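Local coordinates for protein ribonuclease H (Uncultured organism, PDB 4IBN) that probably cleaves the RNA strand of RNA-DNA hybrids endonucleolytically, leaving 5'-phosphomonoester ends, with magnesium as cofactor, at residues Y20-C25 with A153-A158; D96-V101 with W143-G148. All coordinates share one frame; numbering follows the deposited sequence.

Contact 1: residues Y20-C25 with A153-A158; sequences YADESC and AQNEYA
The Y20 ring carries Q154 on one face: Q154 CB stands over it, 3.6 Å from the centroid of the Y20 ring, a CH-pi contact. Bent at chi2 (105°), the glutamine chain sends CD over the phenol end, and its amide stacks there with planes 22° apart; CD is 4.1 Å from Y20 CZ. The amide is tethered beyond the ring, NE2 bonding to E43 and to the carbonyl of E197, while the H152 ring also meets Y20. An alanine at Y20 would probably leave the Q154 side chain without its aromatic partner and open a gap under this helix. One turn on, A158 CB packs 3.6 Å from Y20 O, and D22 CB lies 3.8 Å from A158 C. No direct hydrogen bond joins the segments; instead a water bridges A21 O (2.9 Å) and N155 OD1 (3.0 Å). D22 probably belongs to the DEDN active-site motif with E23, D96 and N159. Strand 16-25, in the middle of the mixed sheet, thus has helix 153-168 on this face, its segment 153-158 running at 41° to 20-25, and helix 67-82 against A21 and E23.

Contact 2: residues D96-V101 with W143-G148; sequences DSRYIV and WRWVRG
W145 packs against R98, D96 and V101, between the start of helix 98-113 and the end of strand 140-145, and most of its side chain meets 96-101. Its CB touches V101 CG2 at 4.0 Å. CG stands anti to the backbone N (chi1 176°), and the five-membered ring that begins there has R98 CG over one face, 3.4 Å from the centroid of that W145 ring, a CH-pi contact. At the edge, W145 NE1 donates to D96 O (3.1 Å) in a clearly bent bond, 137° at the hydrogen; the oxygen lies near the indole plane, whereas the nitrogen sits above the carbonyl plane of D96. Farther out, R98 NH1 comes 3.5 Å from W145 CE3, the guanidinium tilted 53° to the indole and its NH2 salt-bridged to D102. The opposite indole face has the backbone N of R147 over its rim.

Beside this pair the backbones come close: D96 CA points its hydrogen at V146 O, 3.2 Å away. Deeper in, V101 CG2 rests 3.7 Å from R144 O, and I100 CG2 reaches W143 CZ3 at 4.1 Å. S97 caps the helix, its OG accepting from I100 N.

The chemistry is therefore graded: apolar contacts at W143, then one indole bond and an arginine chain at W145, on the exposed side. The W145 bond, though bent, ties the D96 main chain and not its carboxylate, which is turned toward D22 and E23; it may thus help to place this probable active-site aspartate.

In the fold
Contact 1 is wholly buried, whereas contact 2 runs from buried W143 and V101 out to exposed R98 and W145. Both reach the same sheet, contact 1 through strand 16-25 and contact 2 through edge strand 140-145, which is followed in the chain by helix 153-168. Contact 1 relies on aromatic and aliphatic packing plus a water; contact 2 adds a direct hydrogen bond and an arginine chain over an indole. Their centres lie about 11 Å apart and they meet at the acidic cluster, where the D96 carboxylate closes on those of D22 and E23, an arrangement consistent with a metal-binding RNase H active site. N155 also packs against G148 and D96.

Contact 1: residues Y20-C25 with A153-A158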
loop_
_atom_site.group_PDB
_atom_site.type_symbol
_atom_site.label_atom_id
_atom_site.label_comp_id
_atom_site.label_asym_id
_atom_site.label_seq_id
_atom_site.Cartn_x
_atom_site.Cartn_y
_atom_site.Cartn_z
ATOM N N TYR A 20 -3.334 -2.939 -4.236
ATOM C CA TYR A 20 -3.518 -3.920 -3.202
ATOM C C TYR A 20 -2.183 -4.128 -2.540
ATOM O O TYR A 20 -1.293 -4.550 -3.165
ATOM C CB TYR A 20 -4.028 -5.261 -3.774
ATOM C CG TYR A 20 -5.349 -5.125 -4.472
ATOM C CD1 TYR A 20 -6.498 -5.270 -3.795
ATOM C CD2 TYR A 20 -5.416 -4.818 -5.807
ATOM C CE1 TYR A 20 -7.682 -5.112 -4.405
ATOM C CE2 TYR A 20 -6.587 -4.675 -6.415
ATOM C CZ TYR A 20 -7.732 -4.810 -5.702
ATOM O OH TYR A 20 -8.962 -4.669 -6.252
ATOM N N ALA A 21 -2.116 -3.849 -1.251
ATOM C CA ALA A 21 -0.860 -3.826 -0.535
ATOM C C ALA A 21 -0.871 -4.746 0.669
ATOM O O ALA A 21 -1.888 -4.984 1.204
ATOM C CB ALA A 21 -0.567 -2.441 -0.112
ATOM N N ASP A 22 0.293 -5.285 1.014
ATOM C CA ASP A 22 0.462 -6.098 2.207
ATOM C C ASP A 22 1.869 -6.000 2.718
ATOM O O ASP A 22 2.693 -5.505 2.078
ATOM C CB ASP A 22 0.099 -7.564 2.019
ATOM C CG ASP A 22 -0.023 -8.297 3.339
ATOM O OD1 ASP A 22 -0.688 -7.826 4.192
ATOM O OD2 ASP A 22 0.623 -9.287 3.562
ATOM N N GLU A 23 2.061 -6.450 3.938
ATOM C CA GLU A 23 3.379 -6.457 4.532
ATOM C C GLU A 23 3.565 -7.715 5.338
ATOM O O GLU A 23 2.613 -8.286 5.750
ATOM C CB GLU A 23 3.572 -5.255 5.422
ATOM C CG GLU A 23 2.625 -5.139 6.598
ATOM C CD GLU A 23 1.173 -4.998 6.147
ATOM O OE1 GLU A 23 0.919 -4.126 5.334
ATOM O OE2 GLU A 23 0.307 -5.757 6.572
ATOM N N SER A 24 4.803 -8.135 5.502
ATOM C CA SER A 24 5.043 -9.237 6.365
ATOM C C SER A 24 6.456 -9.226 6.923
ATOM O O SER A 24 7.374 -8.840 6.264
ATOM C CB SER A 24 4.840 -10.511 5.605
ATOM O OG SER A 24 4.875 -11.594 6.473
ATOM N N CYS A 25 6.589 -9.725 8.138
ATOM C CA CYS A 25 7.876 -10.026 8.712
ATOM C C CYS A 25 8.014 -11.537 8.798
ATOM O O CYS A 25 7.046 -12.226 8.835
ATOM C CB CYS A 25 7.992 -9.482 10.108
ATOM S SG CYS A 25 8.248 -7.723 10.183
ATOM N N ALA A 153 -8.038 -12.582 -3.448
ATOM C CA ALA A 153 -6.924 -12.997 -4.248
ATOM C C ALA A 153 -5.826 -11.985 -4.398
ATOM O O ALA A 153 -4.711 -12.301 -4.244
ATOM C CB ALA A 153 -7.393 -13.405 -5.611
ATOM N N GLN A 154 -6.183 -10.766 -4.720
ATOM C CA GLN A 154 -5.163 -9.767 -4.866
ATOM C C GLN A 154 -4.407 -9.492 -3.573
ATOM O O GLN A 154 -3.269 -9.203 -3.594
ATOM C CB GLN A 154 -5.739 -8.492 -5.460
ATOM C CG GLN A 154 -6.190 -8.617 -6.877
ATOM C CD GLN A 154 -7.688 -8.682 -6.992
ATOM O OE1 GLN A 154 -8.330 -9.260 -6.196
ATOM N NE2 GLN A 154 -8.207 -8.030 -7.986
ATOM N N ASN A 155 -5.114 -9.509 -2.462
ATOM C CA ASN A 155 -4.482 -9.324 -1.178
ATOM C C ASN A 155 -3.520 -10.450 -0.873
ATOM O O ASN A 155 -2.483 -10.210 -0.399
ATOM C CB ASN A 155 -5.485 -9.206 -0.059
ATOM C CG ASN A 155 -4.848 -9.310 1.304
ATOM O OD1 ASN A 155 -4.362 -8.344 1.805
ATOM N ND2 ASN A 155 -4.861 -10.482 1.877
ATOM N N GLU A 156 -3.916 -11.663 -1.165
ATOM C CA GLU A 156 -3.057 -12.797 -0.960
ATOM C C GLU A 156 -1.849 -12.772 -1.853
ATOM O O GLU A 156 -0.848 -13.246 -1.462
ATOM C CB GLU A 156 -3.793 -14.146 -0.949
ATOM C CG GLU A 156 -4.950 -14.205 0.023
ATOM C CD GLU A 156 -5.077 -15.502 0.828
ATOM O OE1 GLU A 156 -4.110 -16.234 0.908
ATOM O OE2 GLU A 156 -6.155 -15.825 1.326
ATOM N N TYR A 157 -1.994 -12.260 -3.063
ATOM C CA TYR A 157 -0.836 -12.110 -3.925
ATOM C C TYR A 157 0.136 -11.107 -3.328
ATOM O O TYR A 157 1.313 -11.289 -3.308
ATOM C CB TYR A 157 -1.214 -11.710 -5.352
ATOM C CG TYR A 157 -0.009 -11.524 -6.227
ATOM C CD1 TYR A 157 0.376 -10.297 -6.671
ATOM C CD2 TYR A 157 0.775 -12.582 -6.555
ATOM C CE1 TYR A 157 1.496 -10.132 -7.415
ATOM C CE2 TYR A 157 1.879 -12.434 -7.293
ATOM C CZ TYR A 157 2.248 -11.212 -7.738
ATOM O OH TYR A 157 3.343 -11.032 -8.494
ATOM N N ALA A 158 -0.425 -10.020 -2.836
ATOM C CA ALA A 158 0.411 -8.973 -2.293
ATOM C C ALA A 158 1.184 -9.498 -1.115
ATOM O O ALA A 158 2.283 -9.138 -0.924
ATOM C CB ALA A 158 -0.400 -7.767 -1.892
HETATM O O HOH W 1 -4.293 -6.011 -0.004
#

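Contact 2: residues D96-V101 with W143-G148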
loop_
_atom_site.group_PDB
_atom_site.type_symbol
_atom_site.label_atom_id
_atom_site.label_comp_id
_atom_site.label_asym_id
_atom_site.label_seq_id
_atom_site.Cartn_x
_atom_site.Cartn_y
_atom_site.Cartn_z
ATOM N N ASP A 96 -4.665 -5.045 4.179
ATOM C CA ASP A 96 -4.977 -5.744 5.415
ATOM C C ASP A 96 -4.641 -4.945 6.669
ATOM O O ASP A 96 -4.982 -5.324 7.731
ATOM C CB ASP A 96 -4.261 -7.095 5.499
ATOM C CG ASP A 96 -2.763 -6.956 5.636
ATOM O OD1 ASP A 96 -2.181 -6.037 5.093
ATOM O OD2 ASP A 96 -2.138 -7.791 6.253
ATOM N N SER A 97 -3.952 -3.840 6.511
ATOM C CA SER A 97 -3.515 -3.097 7.634
ATOM C C SER A 97 -4.482 -2.006 8.039
ATOM O O SER A 97 -4.576 -1.014 7.409
ATOM C CB SER A 97 -2.166 -2.470 7.318
ATOM O OG SER A 97 -1.731 -1.626 8.326
ATOM N N ARG A 98 -5.171 -2.226 9.149
ATOM C CA ARG A 98 -5.980 -1.202 9.740
ATOM C C ARG A 98 -5.124 -0.078 10.236
ATOM O O ARG A 98 -5.529 1.019 10.315
ATOM C CB ARG A 98 -6.908 -1.744 10.799
ATOM C CG ARG A 98 -8.133 -2.300 10.204
ATOM C CD ARG A 98 -9.338 -2.129 11.034
ATOM N NE ARG A 98 -9.946 -0.838 10.896
ATOM C CZ ARG A 98 -11.113 -0.618 10.327
ATOM N NH1 ARG A 98 -11.809 -1.611 9.812
ATOM N NH2 ARG A 98 -11.596 0.605 10.268
ATOM N N TYR A 99 -3.889 -0.369 10.514
ATOM C CA TYR A 99 -3.009 0.680 10.954
ATOM C C TYR A 99 -2.989 1.748 9.861
ATOM O O TYR A 99 -3.138 2.866 10.150
ATOM C CB TYR A 99 -1.587 0.111 11.152
ATOM C CG TYR A 99 -0.521 1.022 11.717
ATOM C CD1 TYR A 99 -0.584 1.495 12.986
ATOM C CD2 TYR A 99 0.562 1.390 10.975
ATOM C CE1 TYR A 99 0.383 2.321 13.492
ATOM C CE2 TYR A 99 1.527 2.181 11.488
ATOM C CZ TYR A 99 1.437 2.656 12.752
ATOM O OH TYR A 99 2.403 3.460 13.284
ATOM N N ILE A 100 -2.819 1.350 8.614
ATOM C CA ILE A 100 -2.821 2.290 7.497
ATOM C C ILE A 100 -4.187 2.926 7.248
ATOM O O ILE A 100 -4.279 4.081 7.103
ATOM C CB ILE A 100 -2.389 1.620 6.185
ATOM C CG1 ILE A 100 -0.955 1.130 6.274
ATOM C CG2 ILE A 100 -2.569 2.533 5.023
ATOM C CD1 ILE A 100 -0.002 2.109 6.723
ATOM N N VAL A 101 -5.229 2.118 7.202
ATOM C CA VAL A 101 -6.519 2.656 6.878
ATOM C C VAL A 101 -7.040 3.650 7.915
ATOM O O VAL A 101 -7.542 4.685 7.584
ATOM C CB VAL A 101 -7.573 1.531 6.695
ATOM C CG1 VAL A 101 -8.890 2.075 6.437
ATOM C CG2 VAL A 101 -7.189 0.653 5.612
ATOM N N TRP A 143 -9.415 4.699 0.860
ATOM C CA TRP A 143 -8.718 3.723 1.663
ATOM C C TRP A 143 -9.663 2.595 2.066
ATOM O O TRP A 143 -10.694 2.878 2.585
ATOM C CB TRP A 143 -8.125 4.411 2.922
ATOM C CG TRP A 143 -7.194 5.556 2.626
ATOM C CD1 TRP A 143 -7.479 6.853 2.653
ATOM C CD2 TRP A 143 -5.824 5.464 2.272
ATOM N NE1 TRP A 143 -6.398 7.598 2.310
ATOM C CE2 TRP A 143 -5.360 6.750 2.075
ATOM C CE3 TRP A 143 -4.953 4.419 2.105
ATOM C CZ2 TRP A 143 -4.071 7.005 1.695
ATOM C CZ3 TRP A 143 -3.688 4.672 1.758
ATOM C CH2 TRP A 143 -3.248 5.940 1.541
ATOM N N ARG A 144 -9.313 1.343 1.802
ATOM C CA ARG A 144 -10.175 0.214 2.093
ATOM C C ARG A 144 -9.432 -0.857 2.862
ATOM O O ARG A 144 -8.333 -1.097 2.550
ATOM C CB ARG A 144 -10.655 -0.440 0.798
ATOM C CG ARG A 144 -11.570 0.408 -0.046
ATOM C CD ARG A 144 -12.259 -0.394 -1.088
ATOM N NE ARG A 144 -13.062 0.386 -2.002
ATOM C CZ ARG A 144 -13.480 -0.054 -3.168
ATOM N NH1 ARG A 144 -13.183 -1.255 -3.558
ATOM N NH2 ARG A 144 -14.174 0.717 -3.950
ATOM N N TRP A 145 -10.085 -1.469 3.855
ATOM C CA TRP A 145 -9.531 -2.575 4.621
ATOM C C TRP A 145 -10.205 -3.889 4.240
ATOM O O TRP A 145 -11.371 -3.935 4.005
ATOM C CB TRP A 145 -9.742 -2.343 6.120
ATOM C CG TRP A 145 -9.300 -3.441 6.976
ATOM C CD1 TRP A 145 -8.062 -3.781 7.207
ATOM C CD2 TRP A 145 -10.101 -4.330 7.715
ATOM N NE1 TRP A 145 -7.989 -4.824 8.028
ATOM C CE2 TRP A 145 -9.245 -5.200 8.357
ATOM C CE3 TRP A 145 -11.455 -4.496 7.874
ATOM C CZ2 TRP A 145 -9.690 -6.214 9.152
ATOM C CZ3 TRP A 145 -11.892 -5.497 8.672
ATOM C CH2 TRP A 145 -11.010 -6.344 9.289
ATOM N N VAL A 146 -9.407 -4.942 4.182
ATOM C CA VAL A 146 -9.908 -6.300 4.113
ATOM C C VAL A 146 -9.127 -7.159 5.066
ATOM O O VAL A 146 -8.029 -6.859 5.359
ATOM C CB VAL A 146 -9.718 -6.919 2.710
ATOM C CG1 VAL A 146 -10.668 -6.284 1.710
ATOM C CG2 VAL A 146 -8.331 -6.808 2.279
ATOM N N ARG A 147 -9.712 -8.241 5.533
ATOM C CA ARG A 147 -8.948 -9.189 6.295
ATOM C C ARG A 147 -7.940 -9.885 5.435
ATOM O O ARG A 147 -8.207 -10.297 4.386
ATOM C CB ARG A 147 -9.846 -10.217 6.956
ATOM C CG ARG A 147 -10.708 -9.669 8.096
ATOM C CD ARG A 147 -11.719 -10.703 8.627
ATOM N NE ARG A 147 -12.924 -10.687 7.809
ATOM C CZ ARG A 147 -13.237 -11.645 6.974
ATOM N NH1 ARG A 147 -12.466 -12.678 6.905
ATOM N NH2 ARG A 147 -14.289 -11.570 6.219
ATOM N N GLY A 148 -6.761 -10.008 5.961
ATOM C CA GLY A 148 -5.726 -10.841 5.404
ATOM C C GLY A 148 -5.957 -12.339 5.550
ATOM O O GLY A 148 -6.664 -12.768 6.373
#